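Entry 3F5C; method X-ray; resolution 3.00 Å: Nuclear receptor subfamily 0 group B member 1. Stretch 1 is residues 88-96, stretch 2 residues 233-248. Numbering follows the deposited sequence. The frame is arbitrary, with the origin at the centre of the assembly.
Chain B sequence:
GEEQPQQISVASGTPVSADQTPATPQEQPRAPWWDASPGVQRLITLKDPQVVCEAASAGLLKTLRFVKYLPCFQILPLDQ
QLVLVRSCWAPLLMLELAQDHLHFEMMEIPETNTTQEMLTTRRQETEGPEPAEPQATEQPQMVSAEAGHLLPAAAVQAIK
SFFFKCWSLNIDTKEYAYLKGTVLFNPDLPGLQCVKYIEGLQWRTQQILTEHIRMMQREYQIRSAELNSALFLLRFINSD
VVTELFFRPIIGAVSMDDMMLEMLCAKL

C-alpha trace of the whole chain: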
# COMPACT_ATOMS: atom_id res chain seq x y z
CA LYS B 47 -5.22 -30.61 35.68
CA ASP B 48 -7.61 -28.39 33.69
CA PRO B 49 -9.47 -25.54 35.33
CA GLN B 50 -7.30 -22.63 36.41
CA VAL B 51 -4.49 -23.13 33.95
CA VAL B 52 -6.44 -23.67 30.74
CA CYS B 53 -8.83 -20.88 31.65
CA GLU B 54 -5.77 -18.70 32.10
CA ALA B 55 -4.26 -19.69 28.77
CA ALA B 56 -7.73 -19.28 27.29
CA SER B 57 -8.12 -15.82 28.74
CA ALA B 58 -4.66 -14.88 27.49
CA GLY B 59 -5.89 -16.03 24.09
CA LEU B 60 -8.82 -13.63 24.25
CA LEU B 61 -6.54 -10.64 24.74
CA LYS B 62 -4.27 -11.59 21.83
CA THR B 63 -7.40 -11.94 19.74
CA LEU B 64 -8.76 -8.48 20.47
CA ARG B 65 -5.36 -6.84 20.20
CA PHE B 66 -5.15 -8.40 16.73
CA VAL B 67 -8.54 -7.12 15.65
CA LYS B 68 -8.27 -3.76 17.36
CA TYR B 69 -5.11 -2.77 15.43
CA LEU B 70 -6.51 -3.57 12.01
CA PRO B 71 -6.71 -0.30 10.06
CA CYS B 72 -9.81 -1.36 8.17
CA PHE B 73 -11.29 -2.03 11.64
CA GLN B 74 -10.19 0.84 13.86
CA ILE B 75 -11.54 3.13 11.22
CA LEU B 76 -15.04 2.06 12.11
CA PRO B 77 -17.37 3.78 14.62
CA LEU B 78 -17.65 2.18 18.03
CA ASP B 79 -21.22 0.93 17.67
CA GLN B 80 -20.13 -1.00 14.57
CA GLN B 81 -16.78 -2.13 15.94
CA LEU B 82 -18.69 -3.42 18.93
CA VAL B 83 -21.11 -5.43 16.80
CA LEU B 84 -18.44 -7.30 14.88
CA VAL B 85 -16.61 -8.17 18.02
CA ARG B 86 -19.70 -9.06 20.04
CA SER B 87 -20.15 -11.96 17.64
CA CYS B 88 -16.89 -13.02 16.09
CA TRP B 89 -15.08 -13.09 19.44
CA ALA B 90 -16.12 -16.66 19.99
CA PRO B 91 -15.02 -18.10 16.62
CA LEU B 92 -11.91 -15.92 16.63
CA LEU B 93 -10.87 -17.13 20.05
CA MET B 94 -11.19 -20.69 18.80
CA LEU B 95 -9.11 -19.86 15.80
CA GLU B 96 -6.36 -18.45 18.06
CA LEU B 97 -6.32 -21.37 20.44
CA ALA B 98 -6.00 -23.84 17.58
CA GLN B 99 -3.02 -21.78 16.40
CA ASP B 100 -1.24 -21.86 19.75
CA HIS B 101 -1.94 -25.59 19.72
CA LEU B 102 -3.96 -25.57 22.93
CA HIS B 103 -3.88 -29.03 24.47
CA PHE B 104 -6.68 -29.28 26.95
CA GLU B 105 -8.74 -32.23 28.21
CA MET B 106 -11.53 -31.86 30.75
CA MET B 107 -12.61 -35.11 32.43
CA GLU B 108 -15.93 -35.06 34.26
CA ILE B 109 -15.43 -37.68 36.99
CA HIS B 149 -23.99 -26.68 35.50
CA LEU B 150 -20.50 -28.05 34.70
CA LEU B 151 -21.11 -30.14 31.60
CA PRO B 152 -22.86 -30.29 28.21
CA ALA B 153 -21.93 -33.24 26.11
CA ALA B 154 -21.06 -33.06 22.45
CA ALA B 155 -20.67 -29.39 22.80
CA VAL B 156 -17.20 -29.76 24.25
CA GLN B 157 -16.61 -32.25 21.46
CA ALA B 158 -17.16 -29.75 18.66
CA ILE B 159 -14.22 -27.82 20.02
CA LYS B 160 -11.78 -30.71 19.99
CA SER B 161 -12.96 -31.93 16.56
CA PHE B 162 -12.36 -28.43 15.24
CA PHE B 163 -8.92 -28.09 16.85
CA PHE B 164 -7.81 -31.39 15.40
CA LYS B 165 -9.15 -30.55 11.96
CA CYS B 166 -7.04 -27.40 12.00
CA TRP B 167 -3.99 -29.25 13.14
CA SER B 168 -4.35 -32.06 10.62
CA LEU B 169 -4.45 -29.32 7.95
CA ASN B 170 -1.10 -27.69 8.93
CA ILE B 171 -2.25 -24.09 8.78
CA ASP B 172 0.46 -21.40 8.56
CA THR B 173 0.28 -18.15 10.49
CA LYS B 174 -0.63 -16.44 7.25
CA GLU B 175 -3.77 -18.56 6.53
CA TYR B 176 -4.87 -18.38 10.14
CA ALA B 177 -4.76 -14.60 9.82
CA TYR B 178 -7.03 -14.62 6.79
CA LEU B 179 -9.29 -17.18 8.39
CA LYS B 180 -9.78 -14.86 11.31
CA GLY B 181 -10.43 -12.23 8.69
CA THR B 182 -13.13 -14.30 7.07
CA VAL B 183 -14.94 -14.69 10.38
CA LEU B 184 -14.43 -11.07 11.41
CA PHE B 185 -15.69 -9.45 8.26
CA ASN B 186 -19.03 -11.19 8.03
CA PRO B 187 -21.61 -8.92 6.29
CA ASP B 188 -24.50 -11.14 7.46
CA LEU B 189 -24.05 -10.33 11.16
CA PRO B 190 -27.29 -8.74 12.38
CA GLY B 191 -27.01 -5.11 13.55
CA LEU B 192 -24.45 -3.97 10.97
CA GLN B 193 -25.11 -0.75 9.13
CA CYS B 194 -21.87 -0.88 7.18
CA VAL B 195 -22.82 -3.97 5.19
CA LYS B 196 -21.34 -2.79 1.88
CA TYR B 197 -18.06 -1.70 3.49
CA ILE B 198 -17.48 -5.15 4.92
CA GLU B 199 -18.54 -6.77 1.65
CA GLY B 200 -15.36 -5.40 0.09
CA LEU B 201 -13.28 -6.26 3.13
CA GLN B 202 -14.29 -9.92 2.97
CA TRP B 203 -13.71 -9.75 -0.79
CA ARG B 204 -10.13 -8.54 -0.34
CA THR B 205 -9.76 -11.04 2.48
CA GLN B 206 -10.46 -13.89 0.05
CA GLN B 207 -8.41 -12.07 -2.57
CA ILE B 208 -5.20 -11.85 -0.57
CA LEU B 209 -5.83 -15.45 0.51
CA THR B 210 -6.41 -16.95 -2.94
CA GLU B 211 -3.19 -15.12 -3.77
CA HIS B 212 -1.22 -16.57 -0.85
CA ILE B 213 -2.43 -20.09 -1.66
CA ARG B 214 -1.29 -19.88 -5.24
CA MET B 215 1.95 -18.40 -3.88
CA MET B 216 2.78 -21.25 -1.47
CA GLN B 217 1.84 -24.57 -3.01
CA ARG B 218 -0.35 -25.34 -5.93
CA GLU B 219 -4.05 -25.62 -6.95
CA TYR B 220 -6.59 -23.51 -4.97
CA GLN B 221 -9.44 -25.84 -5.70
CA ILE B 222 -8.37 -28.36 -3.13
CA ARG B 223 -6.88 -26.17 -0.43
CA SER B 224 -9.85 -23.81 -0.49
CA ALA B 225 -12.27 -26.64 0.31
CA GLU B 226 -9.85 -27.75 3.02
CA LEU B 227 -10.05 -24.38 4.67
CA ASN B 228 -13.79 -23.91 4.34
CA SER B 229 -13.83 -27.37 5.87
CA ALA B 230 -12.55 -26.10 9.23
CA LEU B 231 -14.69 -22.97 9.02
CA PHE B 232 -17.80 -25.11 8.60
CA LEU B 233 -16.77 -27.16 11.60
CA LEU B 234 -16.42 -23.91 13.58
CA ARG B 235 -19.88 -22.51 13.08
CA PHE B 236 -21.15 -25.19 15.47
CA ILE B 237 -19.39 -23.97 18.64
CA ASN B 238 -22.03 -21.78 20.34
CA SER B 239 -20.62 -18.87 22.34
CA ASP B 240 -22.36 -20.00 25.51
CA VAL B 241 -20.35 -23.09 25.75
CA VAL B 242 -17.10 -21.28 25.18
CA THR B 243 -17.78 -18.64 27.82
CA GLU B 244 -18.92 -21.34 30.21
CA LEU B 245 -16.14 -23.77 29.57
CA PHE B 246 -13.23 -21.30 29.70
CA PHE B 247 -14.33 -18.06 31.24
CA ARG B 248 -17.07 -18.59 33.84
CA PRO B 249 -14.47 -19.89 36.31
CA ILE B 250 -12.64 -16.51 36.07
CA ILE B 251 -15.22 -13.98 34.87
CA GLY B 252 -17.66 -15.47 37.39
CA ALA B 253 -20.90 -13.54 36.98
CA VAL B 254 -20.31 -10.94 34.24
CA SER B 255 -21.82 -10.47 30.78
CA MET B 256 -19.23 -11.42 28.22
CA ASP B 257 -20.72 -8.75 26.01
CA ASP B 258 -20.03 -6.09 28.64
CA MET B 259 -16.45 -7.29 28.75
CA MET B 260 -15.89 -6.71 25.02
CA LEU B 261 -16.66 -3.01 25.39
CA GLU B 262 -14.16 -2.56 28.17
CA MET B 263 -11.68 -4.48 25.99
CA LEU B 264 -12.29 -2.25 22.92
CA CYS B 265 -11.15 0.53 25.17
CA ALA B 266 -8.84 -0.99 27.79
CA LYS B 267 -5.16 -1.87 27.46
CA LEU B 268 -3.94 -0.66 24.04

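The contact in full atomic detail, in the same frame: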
# COMPACT_ATOMS: atom_id res chain seq x y z
N CYS B 88 -18.03 -12.28 16.58
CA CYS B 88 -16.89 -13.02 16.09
C CYS B 88 -15.93 -13.44 17.19
O CYS B 88 -15.10 -14.31 16.98
CB CYS B 88 -16.16 -12.18 15.06
SG CYS B 88 -17.22 -11.59 13.74
N TRP B 89 -16.05 -12.84 18.37
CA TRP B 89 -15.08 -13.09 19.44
C TRP B 89 -14.97 -14.56 19.77
O TRP B 89 -13.90 -15.07 20.08
CB TRP B 89 -15.39 -12.28 20.70
CG TRP B 89 -16.49 -12.78 21.51
CD1 TRP B 89 -17.78 -12.31 21.57
CD2 TRP B 89 -16.42 -13.88 22.40
NE1 TRP B 89 -18.51 -13.06 22.45
CE2 TRP B 89 -17.70 -14.03 22.97
CE3 TRP B 89 -15.40 -14.76 22.77
CZ2 TRP B 89 -17.97 -15.04 23.90
CZ3 TRP B 89 -15.67 -15.75 23.69
CH2 TRP B 89 -16.95 -15.88 24.25
N ALA B 90 -16.09 -15.25 19.69
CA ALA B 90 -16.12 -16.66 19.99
C ALA B 90 -15.36 -17.50 18.94
O ALA B 90 -14.46 -18.25 19.27
CB ALA B 90 -17.54 -17.07 20.09
N PRO B 91 -15.73 -17.37 17.66
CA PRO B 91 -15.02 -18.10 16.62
C PRO B 91 -13.54 -17.74 16.61
O PRO B 91 -12.70 -18.62 16.56
CB PRO B 91 -15.65 -17.56 15.35
CG PRO B 91 -16.94 -17.08 15.73
CD PRO B 91 -16.81 -16.55 17.10
N LEU B 92 -13.26 -16.44 16.64
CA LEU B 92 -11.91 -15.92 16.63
C LEU B 92 -11.05 -16.45 17.75
O LEU B 92 -9.88 -16.76 17.52
CB LEU B 92 -11.94 -14.40 16.75
CG LEU B 92 -12.48 -13.65 15.55
CD1 LEU B 92 -12.42 -12.17 15.82
CD2 LEU B 92 -11.68 -13.96 14.31
N LEU B 93 -11.60 -16.53 18.95
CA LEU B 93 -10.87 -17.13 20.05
C LEU B 93 -10.49 -18.56 19.71
O LEU B 93 -9.37 -18.98 19.96
CB LEU B 93 -11.73 -17.16 21.29
CG LEU B 93 -11.00 -17.11 22.63
CD1 LEU B 93 -11.83 -17.83 23.68
CD2 LEU B 93 -9.68 -17.75 22.52
N MET B 94 -11.42 -19.30 19.13
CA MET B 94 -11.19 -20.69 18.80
C MET B 94 -10.07 -20.82 17.78
O MET B 94 -9.24 -21.73 17.80
CB MET B 94 -12.47 -21.30 18.24
CG MET B 94 -13.53 -21.58 19.29
SD MET B 94 -12.87 -22.55 20.64
CE MET B 94 -12.63 -21.28 21.88
N LEU B 95 -10.09 -19.89 16.85
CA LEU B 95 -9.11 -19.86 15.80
C LEU B 95 -7.70 -19.56 16.37
O LEU B 95 -6.70 -20.09 15.90
CB LEU B 95 -9.57 -18.81 14.80
CG LEU B 95 -9.38 -19.14 13.34
CD1 LEU B 95 -9.33 -20.61 13.17
CD2 LEU B 95 -10.50 -18.52 12.54
N GLU B 96 -7.63 -18.74 17.40
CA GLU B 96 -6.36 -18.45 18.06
C GLU B 96 -5.84 -19.64 18.81
O GLU B 96 -4.68 -19.99 18.71
CB GLU B 96 -6.49 -17.29 19.04
CG GLU B 96 -6.21 -15.95 18.41
CD GLU B 96 -4.78 -15.81 17.98
OE1 GLU B 96 -3.92 -16.52 18.56
OE2 GLU B 96 -4.50 -14.99 17.08
N LEU B 233 -16.80 -26.43 10.36
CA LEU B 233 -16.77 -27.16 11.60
C LEU B 233 -16.77 -26.21 12.81
O LEU B 233 -17.01 -26.62 13.95
CB LEU B 233 -15.55 -28.06 11.60
CG LEU B 233 -15.55 -29.21 12.59
CD1 LEU B 233 -16.86 -29.95 12.55
CD2 LEU B 233 -14.40 -30.13 12.29
N LEU B 234 -16.53 -24.94 12.54
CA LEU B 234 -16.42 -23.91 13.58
C LEU B 234 -17.77 -23.29 13.90
O LEU B 234 -18.03 -22.91 15.03
CB LEU B 234 -15.50 -22.79 13.12
CG LEU B 234 -15.11 -21.69 14.11
CD1 LEU B 234 -14.33 -22.21 15.29
CD2 LEU B 234 -14.31 -20.64 13.39
N ARG B 235 -18.61 -23.17 12.89
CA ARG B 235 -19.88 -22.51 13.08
C ARG B 235 -20.74 -23.21 14.13
O ARG B 235 -21.76 -22.67 14.55
CB ARG B 235 -20.61 -22.42 11.75
CG ARG B 235 -20.36 -23.60 10.84
CD ARG B 235 -21.39 -23.68 9.72
NE ARG B 235 -21.66 -22.39 9.10
CZ ARG B 235 -21.02 -21.90 8.04
NH1 ARG B 235 -20.05 -22.60 7.46
NH2 ARG B 235 -21.36 -20.72 7.56
N PHE B 236 -20.32 -24.40 14.57
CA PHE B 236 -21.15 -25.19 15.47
C PHE B 236 -20.64 -25.21 16.92
O PHE B 236 -20.91 -26.14 17.68
CB PHE B 236 -21.32 -26.60 14.92
CG PHE B 236 -21.95 -26.61 13.56
CD1 PHE B 236 -21.27 -27.13 12.49
CD2 PHE B 236 -23.20 -26.04 13.35
CE1 PHE B 236 -21.84 -27.12 11.24
CE2 PHE B 236 -23.78 -26.02 12.10
CZ PHE B 236 -23.10 -26.56 11.05
N ILE B 237 -19.99 -24.11 17.31
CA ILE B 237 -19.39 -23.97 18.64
C ILE B 237 -20.30 -23.38 19.75
O ILE B 237 -20.41 -23.96 20.83
CB ILE B 237 -18.13 -23.14 18.54
CG1 ILE B 237 -17.11 -23.86 17.66
CG2 ILE B 237 -17.56 -22.93 19.90
CD1 ILE B 237 -16.52 -25.08 18.26
N ASN B 238 -20.90 -22.22 19.52
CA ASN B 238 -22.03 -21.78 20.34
C ASN B 238 -21.92 -20.47 21.07
O ASN B 238 -22.91 -19.75 21.12
CB ASN B 238 -22.54 -22.85 21.31
CG ASN B 238 -24.00 -22.67 21.62
OD1 ASN B 238 -24.56 -23.35 22.47
ND2 ASN B 238 -24.63 -21.74 20.90
N SER B 239 -20.78 -20.18 21.71
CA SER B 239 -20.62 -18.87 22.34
C SER B 239 -21.24 -18.84 23.71
O SER B 239 -21.34 -17.78 24.30
CB SER B 239 -21.40 -17.78 21.59
OG SER B 239 -20.73 -17.22 20.49
N ASP B 240 -21.77 -19.96 24.18
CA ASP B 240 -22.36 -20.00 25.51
C ASP B 240 -21.52 -21.05 26.13
O ASP B 240 -21.23 -21.04 27.31
CB ASP B 240 -23.81 -20.48 25.48
CG ASP B 240 -24.77 -19.43 24.99
OD1 ASP B 240 -24.58 -18.23 25.32
OD2 ASP B 240 -25.73 -19.81 24.29
N VAL B 241 -21.11 -21.98 25.28
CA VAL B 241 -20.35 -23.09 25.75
C VAL B 241 -18.95 -22.61 25.98
O VAL B 241 -18.33 -22.93 26.99
CB VAL B 241 -20.33 -24.19 24.73
CG1 VAL B 241 -20.01 -25.48 25.42
CG2 VAL B 241 -21.68 -24.26 24.07
N VAL B 242 -18.44 -21.83 25.03
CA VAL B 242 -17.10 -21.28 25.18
C VAL B 242 -16.98 -20.50 26.48
O VAL B 242 -16.14 -20.81 27.32
CB VAL B 242 -16.76 -20.35 24.01
CG1 VAL B 242 -15.46 -19.63 24.25
CG2 VAL B 242 -16.67 -21.13 22.74
N THR B 243 -17.84 -19.49 26.64
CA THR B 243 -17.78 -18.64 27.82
C THR B 243 -17.89 -19.47 29.09
O THR B 243 -17.30 -19.14 30.11
CB THR B 243 -18.91 -17.62 27.84
OG1 THR B 243 -20.09 -18.28 28.30
CG2 THR B 243 -19.14 -17.03 26.45
N GLU B 244 -18.66 -20.54 29.03
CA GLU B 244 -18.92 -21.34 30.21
C GLU B 244 -17.74 -22.25 30.47
O GLU B 244 -17.31 -22.43 31.59
CB GLU B 244 -20.19 -22.17 30.02
CG GLU B 244 -20.86 -22.63 31.32
CD GLU B 244 -21.51 -21.47 32.05
OE1 GLU B 244 -21.84 -20.45 31.38
OE2 GLU B 244 -21.69 -21.58 33.29
N LEU B 245 -17.22 -22.82 29.41
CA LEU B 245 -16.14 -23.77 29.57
C LEU B 245 -14.85 -23.10 30.07
O LEU B 245 -14.17 -23.63 30.96
CB LEU B 245 -15.91 -24.46 28.25
CG LEU B 245 -14.68 -25.35 28.19
CD1 LEU B 245 -14.79 -26.41 29.23
CD2 LEU B 245 -14.54 -25.97 26.83
N PHE B 246 -14.53 -21.94 29.50
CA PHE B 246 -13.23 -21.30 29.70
C PHE B 246 -13.25 -20.10 30.61
O PHE B 246 -12.29 -19.86 31.33
CB PHE B 246 -12.67 -20.82 28.37
CG PHE B 246 -12.25 -21.92 27.47
CD1 PHE B 246 -12.88 -22.12 26.27
CD2 PHE B 246 -11.24 -22.78 27.85
CE1 PHE B 246 -12.49 -23.13 25.45
CE2 PHE B 246 -10.85 -23.80 27.02
CZ PHE B 246 -11.47 -23.98 25.83
N PHE B 247 -14.33 -19.34 30.57
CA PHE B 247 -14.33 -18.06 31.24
C PHE B 247 -15.12 -17.99 32.54
O PHE B 247 -14.71 -17.28 33.45
CB PHE B 247 -14.75 -16.96 30.28
CG PHE B 247 -13.75 -16.72 29.18
CD1 PHE B 247 -13.85 -17.39 27.99
CD2 PHE B 247 -12.69 -15.86 29.37
CE1 PHE B 247 -12.92 -17.19 26.99
CE2 PHE B 247 -11.74 -15.65 28.38
CZ PHE B 247 -11.86 -16.31 27.19
N ARG B 248 -16.23 -18.72 32.65
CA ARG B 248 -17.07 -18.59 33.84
C ARG B 248 -16.29 -18.78 35.13
O ARG B 248 -16.54 -18.07 36.10
CB ARG B 248 -18.27 -19.51 33.81
CG ARG B 248 -19.43 -18.93 33.02
CD ARG B 248 -19.90 -17.60 33.59
NE ARG B 248 -20.83 -16.93 32.68
CZ ARG B 248 -21.34 -15.72 32.88
NH1 ARG B 248 -21.03 -15.04 33.98
NH2 ARG B 248 -22.18 -15.18 32.00

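Segments far apart in sequence are often joined by shape and apolar burial alone, and this pair, whose touching residues lie at least 139 positions apart, is a clear example. Residues 88-96 lie within a longer helix, kinked where the N atoms of Ala90 and Pro91 make no bond to the preceding turn; proline, lacking an amide hydrogen, cannot supply one. The second stretch leaves a type I turn from Leu234 to Ile237, passes through a loop and enters helix 241-248, which widens into a pi-type turn at 243-247. The helix axes cross at 57° and approach no closer than 10.8 Å, a spacing that leaves room for side chains between them. The closest CA-to-CA approach is made by the loop: the CA atoms of Ala90 and Ser239 are 5.5 Å apart.

No hydrogen bond or salt bridge links the stretches, so packing carries the contact. Met94, which gives up the most surface, spans both parts of its partner: its CB lies 3.6 Å from Leu234 CD1, while its CE reaches Val242 CG1 and Phe246 CE1, each at 4.0 Å. A flexible, unbranched thioether chain suits such a bridging role. Leu234 also receives Pro91, whose CB is 3.9 Å from Leu234 CD2. Farther along, Leu93 CD1 meets the edge of the Phe247 ring, 3.5 Å from Phe247 CE1.

Trp89 starts sideways at its CA-to-CB bond, yet its indole reaches the second helix. There Trp89 CZ3 lies 3.9 Å from Val242 CG1, and Thr243 CG2 sits at the ring edge, 3.3 Å from Trp89 CH2. Thr243 thus offers a methyl across the contact while its OG1 donates a hydrogen bond to Asp240 O (3.1 Å) within its own stretch. At Ala90, the small side chain accommodates the close loop, with Ala90 CB only 3.2 Å from Ser239 OG.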